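Local atomic coordinates of DUF6844 domain-containing protein (Francisella tularensis subsp. tularensis, PDB entry 4QVR), a protein that is of unknown function but contains a DUF6844 domain and probably carries a signal sequence, consistent with export from the cytoplasm. Residues L252-F257 against G268-Y273; S132-S137 against Y333-Y338. All coordinates share one frame; numbering follows the deposited sequence. Where two conformers were deposited one is given.

Contact 1 of 2, residues L252-F257 against G268-Y273; sequences LPIKTF and GVVVIY
Leu252-Phe257 and Gly268-Tyr273 run antiparallel as the two arms of a hairpin, their short axes 4.5 Å apart at the closest, with six backbone hydrogen bonds between them. The ladder slips by one residue at Ile254. Val270 faces two residues there: Ile254 N donates to Val270 O at 2.9 Å, while Val270 N donates to Lys255 O, also at 2.9 Å. Regular pairing resumes on both sides of the slip, with Leu252 opposite Ile272 and Phe257 opposite Gly268.

The end of the extra residue's side chain, Ile254, joins Leu252 and Ile272, all three touching Leu73 of helix 67-78. In the conformer given, one of two modelled, Ile254 crosses Ile272 at about a right angle, its CG2 meeting CG1 of Ile272 at 3.8 Å; the still closer approach of their methyl ends is doubtful. Further along this face, Phe257 turns a ring edge to Val270, CE2 lying 4.4 Å from CG2. Helix 94-108 covers these two residues, and the Lys255 amine leads away to Thr79, Asp80 and Ser81.

On the other face, Val269 fits between Pro253 and Thr256. Its CG2, anti to the backbone N, reaches CB of Pro253 at 3.9 Å and CG2 of Thr256 at 3.8 Å, so a single methyl spans the shifted register. With chi1 at 48°, Thr256 turns its own CG2 to Val269 and keeps OG1 for Gly314 O and Tyr316 N. Helix 134-159 packs over the valines through Ala145 and Ala149.

Val269 and Val271 also bond through their backbones to strand 117-126, which makes 264-273 the central strand. The whole illustrates a bulged beta hairpin built into a three-stranded antiparallel sheet with helices on both faces.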
ATOM      1  N   LEU A 252      -2.157   5.786  -2.915  1.00 43.64           N
ATOM      2  CA  LEU A 252      -2.159   5.980  -1.475  1.00 45.09           C
ATOM      3  C   LEU A 252      -3.287   5.227  -0.750  1.00 42.37           C
ATOM      4  O   LEU A 252      -4.409   5.192  -1.251  1.00 37.27           O
ATOM      5  CB  LEU A 252      -2.384   7.463  -1.288  1.00 52.45           C
ATOM      6  CG  LEU A 252      -2.143   8.164   0.021  1.00 61.06           C
ATOM      7  CD1 LEU A 252      -0.640   8.260   0.237  1.00 66.74           C
ATOM      8  CD2 LEU A 252      -2.763   9.547  -0.059  1.00 65.77           C
ATOM      9  N   PRO A 253      -2.995   4.618   0.423  1.00 39.56           N
ATOM     10  CA  PRO A 253      -4.102   3.973   1.148  1.00 38.55           C
ATOM     11  C   PRO A 253      -4.949   5.041   1.782  1.00 38.39           C
ATOM     12  O   PRO A 253      -4.411   6.068   2.224  1.00 39.24           O
ATOM     13  CB  PRO A 253      -3.418   3.156   2.259  1.00 40.33           C
ATOM     14  CG  PRO A 253      -1.949   3.366   2.114  1.00 42.03           C
ATOM     15  CD  PRO A 253      -1.672   4.157   0.866  1.00 40.45           C
ATOM     16  N   ILE A 254      -6.254   4.839   1.844  0.70 36.96           N
ATOM     17  CA  ILE A 254      -7.085   5.842   2.500  0.70 38.92           C
ATOM     18  C   ILE A 254      -7.930   5.301   3.620  0.70 36.97           C
ATOM     19  O   ILE A 254      -8.344   6.071   4.477  0.70 37.57           O
ATOM     20  CB  ILE A 254      -7.923   6.672   1.521  0.70 42.83           C
ATOM     21  CG1 ILE A 254      -8.824   5.787   0.681  0.70 41.73           C
ATOM     22  CG2 ILE A 254      -6.999   7.515   0.635  0.70 44.31           C
ATOM     23  CD1 ILE A 254      -9.763   6.611  -0.164  0.70 47.27           C
ATOM     24  N   LYS A 255      -8.127   3.981   3.640  1.00 35.63           N
ATOM     25  CA  LYS A 255      -8.887   3.336   4.659  1.00 35.26           C
ATOM     26  C   LYS A 255      -8.508   1.863   4.726  1.00 34.22           C
ATOM     27  O   LYS A 255      -8.303   1.219   3.695  1.00 34.15           O
ATOM     28  CB  LYS A 255     -10.364   3.420   4.261  1.00 41.54           C
ATOM     29  CG  LYS A 255     -11.357   2.892   5.298  1.00 41.29           C
ATOM     30  CD  LYS A 255     -11.454   3.864   6.465  1.00 43.76           C
ATOM     31  CE  LYS A 255     -12.166   3.238   7.644  1.00 46.41           C
ATOM     32  NZ  LYS A 255     -12.096   4.125   8.817  1.00 51.56           N
ATOM     33  N   THR A 256      -8.378   1.327   5.940  1.00 33.04           N
ATOM     34  CA  THR A 256      -8.110  -0.087   6.124  1.00 33.08           C
ATOM     35  C   THR A 256      -9.169  -0.616   7.048  1.00 33.72           C
ATOM     36  O   THR A 256      -9.760   0.161   7.786  1.00 32.36           O
ATOM     37  CB  THR A 256      -6.747  -0.364   6.732  1.00 34.62           C
ATOM     38  OG1 THR A 256      -6.552   0.486   7.870  1.00 35.27           O
ATOM     39  CG2 THR A 256      -5.659  -0.074   5.725  1.00 37.21           C
ATOM     40  N   PHE A 257      -9.380  -1.935   7.005  1.00 32.14           N
ATOM     41  CA  PHE A 257     -10.367  -2.640   7.819  1.00 34.18           C
ATOM     42  C   PHE A 257      -9.808  -3.986   8.276  1.00 34.14           C
ATOM     43  O   PHE A 257      -9.040  -4.616   7.545  1.00 31.39           O
ATOM     44  CB  PHE A 257     -11.617  -2.985   6.996  1.00 37.13           C
ATOM     45  CG  PHE A 257     -12.350  -1.795   6.463  1.00 39.05           C
ATOM     46  CD1 PHE A 257     -13.333  -1.179   7.222  1.00 42.16           C
ATOM     47  CD2 PHE A 257     -12.096  -1.326   5.195  1.00 39.19           C
ATOM     48  CE1 PHE A 257     -14.022  -0.085   6.734  1.00 40.79           C
ATOM     49  CE2 PHE A 257     -12.780  -0.240   4.704  1.00 40.07           C
ATOM     50  CZ  PHE A 257     -13.737   0.384   5.477  1.00 41.65           C
ATOM     51  N   GLY A 268      -8.363  -5.496   4.863  1.00 30.85           N
ATOM     52  CA  GLY A 268      -8.738  -4.954   3.573  1.00 30.98           C
ATOM     53  C   GLY A 268      -8.181  -3.538   3.495  1.00 31.68           C
ATOM     54  O   GLY A 268      -8.083  -2.836   4.497  1.00 34.06           O
ATOM     55  N   VAL A 269      -7.746  -3.133   2.324  1.00 32.43           N
ATOM     56  CA  VAL A 269      -7.210  -1.788   2.160  1.00 32.39           C
ATOM     57  C   VAL A 269      -7.847  -1.227   0.902  1.00 30.93           C
ATOM     58  O   VAL A 269      -8.047  -1.945  -0.073  1.00 28.83           O
ATOM     59  CB  VAL A 269      -5.671  -1.775   2.086  1.00 32.35           C
ATOM     60  CG1 VAL A 269      -5.183  -2.625   0.938  1.00 34.88           C
ATOM     61  CG2 VAL A 269      -5.126  -0.337   1.949  1.00 33.77           C
ATOM     62  N   VAL A 270      -8.279   0.022   1.007  1.00 31.10           N
ATOM     63  CA  VAL A 270      -8.842   0.755  -0.101  1.00 30.14           C
ATOM     64  C   VAL A 270      -7.761   1.764  -0.443  1.00 30.61           C
ATOM     65  O   VAL A 270      -7.300   2.487   0.436  1.00 28.78           O
ATOM     66  CB  VAL A 270     -10.135   1.503   0.317  1.00 30.31           C
ATOM     67  CG1 VAL A 270     -10.618   2.452  -0.786  1.00 31.26           C
ATOM     68  CG2 VAL A 270     -11.241   0.526   0.629  1.00 32.72           C
ATOM     69  N   VAL A 271      -7.350   1.795  -1.708  1.00 33.08           N
ATOM     70  CA  VAL A 271      -6.345   2.756  -2.187  1.00 32.14           C
ATOM     71  C   VAL A 271      -6.931   3.675  -3.294  1.00 35.14           C
ATOM     72  O   VAL A 271      -7.903   3.313  -3.967  1.00 31.76           O
ATOM     73  CB  VAL A 271      -5.067   2.071  -2.727  1.00 33.97           C
ATOM     74  CG1 VAL A 271      -4.330   1.260  -1.642  1.00 31.76           C
ATOM     75  CG2 VAL A 271      -5.349   1.197  -3.956  1.00 36.89           C
ATOM     76  N   ILE A 272      -6.359   4.878  -3.429  1.00 34.80           N
ATOM     77  CA  ILE A 272      -6.743   5.811  -4.465  1.00 37.07           C
ATOM     78  C   ILE A 272      -5.462   6.272  -5.136  1.00 36.87           C
ATOM     79  O   ILE A 272      -4.417   6.251  -4.516  1.00 32.25           O
ATOM     80  CB  ILE A 272      -7.411   7.079  -3.914  1.00 40.42           C
ATOM     81  CG1 ILE A 272      -6.387   7.854  -3.084  1.00 44.36           C
ATOM     82  CG2 ILE A 272      -8.671   6.715  -3.173  1.00 39.93           C
ATOM     83  CD1 ILE A 272      -6.884   9.111  -2.460  1.00 52.67           C
ATOM     84  N   TYR A 273      -5.547   6.665  -6.405  1.00 38.95           N
ATOM     85  CA  TYR A 273      -4.411   7.214  -7.110  1.00 42.09           C
ATOM     86  C   TYR A 273      -4.604   8.708  -7.272  1.00 44.48           C
ATOM     87  O   TYR A 273      -5.692   9.149  -7.620  1.00 44.80           O
ATOM     88  CB  TYR A 273      -4.236   6.627  -8.512  1.00 42.17           C
ATOM     89  CG  TYR A 273      -3.080   7.312  -9.220  1.00 46.00           C
ATOM     90  CD1 TYR A 273      -1.781   6.972  -8.933  1.00 46.59           C
ATOM     91  CD2 TYR A 273      -3.295   8.336 -10.142  1.00 48.31           C
ATOM     92  CE1 TYR A 273      -0.710   7.610  -9.553  1.00 47.14           C
ATOM     93  CE2 TYR A 273      -2.235   8.965 -10.779  1.00 49.72           C
ATOM     94  CZ  TYR A 273      -0.935   8.599 -10.463  1.00 49.90           C
ATOM     95  OH  TYR A 273       0.142   9.233 -11.059  1.00 54.61           O
TER

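Contact 2 of 2, residues S132-S137 against Y333-Y338; sequences SNYVDS and YGQGSY
Gln335 and Val135 meet where the first turn of helix 134-159 rests on the end of strand 328-337, a helix-on-sheet contact in which water supplies the polar links between the segments. The strand belongs to the four-stranded antiparallel sheet, and later turns of the helix pack on the three-stranded sheet.

Gln335 can be followed outward. Its CB lies 4.3 Å from CG1 of Val135, an apolar touch at the base of the side chain. CG and CD continue fully extended (chi2 180°) and carry the amide past the valine to Tyr134. At the tip the two amide atoms part company: OE1 takes a hydrogen bond from a water at 2.8 Å, while NE2 donates to Met313 O. The same water accepts from Tyr134 OH at 2.5 Å, shorter than usual and doubtful in its exact length. With OE1 and NE2 engaged on different partners, which of the two points where is probably settled. Tyr134 also touches Val258 and Glu260 of strand 251-261.

Val135 points toward the strand and divides its methyls between neighbours. CG1 faces Gly336 O at 4.0 Å, whereas CG2 comes within 3.6 Å of Ser337 OG; Val441 of the adjacent strand 440-448 touches both Val135 and Gln335. Beside them a second water gathers three groups: it donates to Ser132 O at 2.8 Å, accepts from Val135 N at 3.1 Å, and bonds Ser337 OG at 2.8 Å.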
ATOM      1  N   SER A 132      -2.136 -15.002  20.474  1.00 66.93           N
ATOM      2  CA  SER A 132      -1.095 -14.113  20.997  1.00 66.49           C
ATOM      3  C   SER A 132      -0.246 -13.476  19.892  1.00 62.77           C
ATOM      4  O   SER A 132       0.449 -12.505  20.148  1.00 65.24           O
ATOM      5  CB  SER A 132      -0.180 -14.833  22.008  1.00 70.62           C
ATOM      6  OG  SER A 132       0.572 -15.881  21.409  1.00 70.80           O
ATOM      7  N   ASN A 133      -0.292 -14.006  18.670  1.00 58.57           N
ATOM      8  CA  ASN A 133       0.480 -13.406  17.574  1.00 54.54           C
ATOM      9  C   ASN A 133      -0.419 -12.603  16.630  1.00 51.62           C
ATOM     10  O   ASN A 133      -0.063 -12.364  15.488  1.00 49.24           O
ATOM     11  CB  ASN A 133       1.263 -14.471  16.797  1.00 53.37           C
ATOM     12  CG  ASN A 133       0.363 -15.438  16.075  1.00 51.88           C
ATOM     13  OD1 ASN A 133      -0.837 -15.474  16.319  1.00 52.36           O
ATOM     14  ND2 ASN A 133       0.940 -16.249  15.212  1.00 51.06           N
ATOM     15  N   TYR A 134      -1.585 -12.192  17.133  1.00 50.02           N
ATOM     16  CA  TYR A 134      -2.531 -11.419  16.383  1.00 47.93           C
ATOM     17  C   TYR A 134      -1.915 -10.180  15.734  1.00 46.41           C
ATOM     18  O   TYR A 134      -2.124  -9.933  14.557  1.00 45.67           O
ATOM     19  CB  TYR A 134      -3.710 -10.972  17.281  1.00 51.50           C
ATOM     20  CG  TYR A 134      -4.536  -9.864  16.644  1.00 53.11           C
ATOM     21  CD1 TYR A 134      -5.433 -10.136  15.612  1.00 51.92           C
ATOM     22  CD2 TYR A 134      -4.391  -8.536  17.041  1.00 56.83           C
ATOM     23  CE1 TYR A 134      -6.175  -9.116  15.011  1.00 51.12           C
ATOM     24  CE2 TYR A 134      -5.119  -7.508  16.423  1.00 54.26           C
ATOM     25  CZ  TYR A 134      -6.019  -7.806  15.413  1.00 51.40           C
ATOM     26  OH  TYR A 134      -6.771  -6.787  14.807  1.00 49.80           O
ATOM     27  N   VAL A 135      -1.177  -9.385  16.495  1.00 45.94           N
ATOM     28  CA  VAL A 135      -0.593  -8.164  15.928  1.00 44.82           C
ATOM     29  C   VAL A 135       0.353  -8.424  14.768  1.00 43.98           C
ATOM     30  O   VAL A 135       0.267  -7.749  13.737  1.00 45.78           O
ATOM     31  CB  VAL A 135       0.100  -7.292  16.965  1.00 48.56           C
ATOM     32  CG1 VAL A 135      -0.911  -6.798  18.000  1.00 50.21           C
ATOM     33  CG2 VAL A 135       1.231  -8.055  17.649  1.00 57.99           C
ATOM     34  N   ASP A 136       1.211  -9.425  14.907  1.00 43.94           N
ATOM     35  CA  ASP A 136       2.167  -9.773  13.878  1.00 44.03           C
ATOM     36  C   ASP A 136       1.466 -10.322  12.662  1.00 40.71           C
ATOM     37  O   ASP A 136       1.854 -10.029  11.534  1.00 40.18           O
ATOM     38  CB  ASP A 136       3.163 -10.829  14.398  1.00 54.06           C
ATOM     39  CG  ASP A 136       4.158 -10.260  15.404  1.00 63.27           C
ATOM     40  OD1 ASP A 136       4.456  -9.044  15.343  1.00 74.36           O
ATOM     41  OD2 ASP A 136       4.674 -11.037  16.232  1.00 78.00           O
ATOM     42  N   SER A 137       0.435 -11.131  12.899  1.00 37.72           N
ATOM     43  CA  SER A 137      -0.310 -11.732  11.839  1.00 37.39           C
ATOM     44  C   SER A 137      -1.127 -10.680  11.090  1.00 36.41           C
ATOM     45  O   SER A 137      -1.200 -10.707   9.855  1.00 36.41           O
ATOM     46  CB  SER A 137      -1.212 -12.843  12.380  1.00 38.65           C
ATOM     47  OG  SER A 137      -0.440 -13.897  12.891  1.00 38.53           O
ATOM     48  N   TYR A 333       0.747   4.093  11.188  1.00 44.17           N
ATOM     49  CA  TYR A 333       0.153   3.339  12.284  1.00 45.36           C
ATOM     50  C   TYR A 333       0.963   2.127  12.631  1.00 46.05           C
ATOM     51  O   TYR A 333       1.600   1.545  11.773  1.00 54.61           O
ATOM     52  CB  TYR A 333      -1.224   2.862  11.878  1.00 42.18           C
ATOM     53  CG  TYR A 333      -2.178   3.981  11.518  1.00 44.26           C
ATOM     54  CD1 TYR A 333      -2.766   4.752  12.502  1.00 46.77           C
ATOM     55  CD2 TYR A 333      -2.519   4.236  10.192  1.00 47.36           C
ATOM     56  CE1 TYR A 333      -3.659   5.781  12.181  1.00 49.60           C
ATOM     57  CE2 TYR A 333      -3.426   5.236   9.864  1.00 46.62           C
ATOM     58  CZ  TYR A 333      -3.982   6.015  10.867  1.00 47.87           C
ATOM     59  OH  TYR A 333      -4.872   7.014  10.553  1.00 53.90           O
ATOM     60  N   GLY A 334       0.898   1.706  13.881  1.00 46.55           N
ATOM     61  CA  GLY A 334       1.628   0.533  14.323  1.00 43.04           C
ATOM     62  C   GLY A 334       1.018  -0.012  15.576  1.00 42.78           C
ATOM     63  O   GLY A 334       0.445   0.728  16.350  1.00 42.84           O
ATOM     64  N   GLN A 335       1.143  -1.313  15.785  1.00 43.97           N
ATOM     65  CA  GLN A 335       0.589  -1.963  16.961  1.00 46.13           C
ATOM     66  C   GLN A 335       1.591  -2.931  17.531  1.00 51.57           C
ATOM     67  O   GLN A 335       2.458  -3.406  16.802  1.00 53.63           O
ATOM     68  CB  GLN A 335      -0.701  -2.718  16.610  1.00 45.11           C
ATOM     69  CG  GLN A 335      -1.743  -1.792  16.035  1.00 46.36           C
ATOM     70  CD  GLN A 335      -3.045  -2.461  15.661  1.00 45.20           C
ATOM     71  OE1 GLN A 335      -3.309  -3.604  16.003  1.00 47.98           O
ATOM     72  NE2 GLN A 335      -3.879  -1.719  14.965  1.00 45.01           N
ATOM     73  N   GLY A 336       1.475  -3.203  18.834  1.00 53.50           N
ATOM     74  CA  GLY A 336       2.325  -4.162  19.517  1.00 56.47           C
ATOM     75  C   GLY A 336       1.507  -4.795  20.629  1.00 62.89           C
ATOM     76  O   GLY A 336       0.374  -4.389  20.867  1.00 61.97           O
ATOM     77  N   SER A 337       2.062  -5.802  21.298  1.00 66.54           N
ATOM     78  CA  SER A 337       1.376  -6.464  22.397  1.00 73.66           C
ATOM     79  C   SER A 337       2.405  -7.042  23.350  1.00 81.19           C
ATOM     80  O   SER A 337       3.591  -7.087  23.016  1.00 83.42           O
ATOM     81  CB  SER A 337       0.464  -7.575  21.887  1.00 72.93           C
ATOM     82  OG  SER A 337       1.210  -8.538  21.175  1.00 73.86           O
ATOM     83  N   TYR A 338       1.954  -7.481  24.524  1.00 85.27           N
ATOM     84  CA  TYR A 338       2.859  -8.063  25.526  1.00 97.35           C
ATOM     85  C   TYR A 338       2.531  -9.526  25.846  1.00 96.00           C
ATOM     86  O   TYR A 338       1.431  -9.842  26.291  1.00 92.18           O
ATOM     87  CB  TYR A 338       2.841  -7.225  26.805  1.00103.86           C
ATOM     88  CG  TYR A 338       3.653  -7.824  27.937  1.00113.46           C
ATOM     89  CD1 TYR A 338       5.047  -7.700  27.969  1.00116.39           C
ATOM     90  CD2 TYR A 338       3.026  -8.500  28.987  1.00116.00           C
ATOM     91  CE1 TYR A 338       5.789  -8.246  29.005  1.00121.26           C
ATOM     92  CE2 TYR A 338       3.762  -9.045  30.028  1.00121.03           C
ATOM     93  CZ  TYR A 338       5.139  -8.917  30.033  1.00122.66           C
ATOM     94  OH  TYR A 338       5.866  -9.459  31.067  1.00129.51           O
TER
HETATM   95  O   HOH W   1      -0.541  -9.967  19.472  1.00 57.16           O
HETATM   96  O   HOH W   2      -5.555  -4.582  14.734  1.00 52.90           O

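Contact 2 closes a long loop in the chain and contact 1 is nested within it: residues 132-137 come first, then both arms of the hairpin, and 333-338 last. Their centres are about 20 Å apart, and the nearest atoms, about 6 Å apart, do not touch. Helix 134-159 relates the two. Its first turn lies on the four-stranded sheet at contact 2, and its later turns cover one face of the three-stranded sheet at contact 1. The pair thus exemplifies how one helix can bridge two antiparallel sheets, with local hairpin pairing building one sheet and a contact distant in sequence bringing the other alongside it.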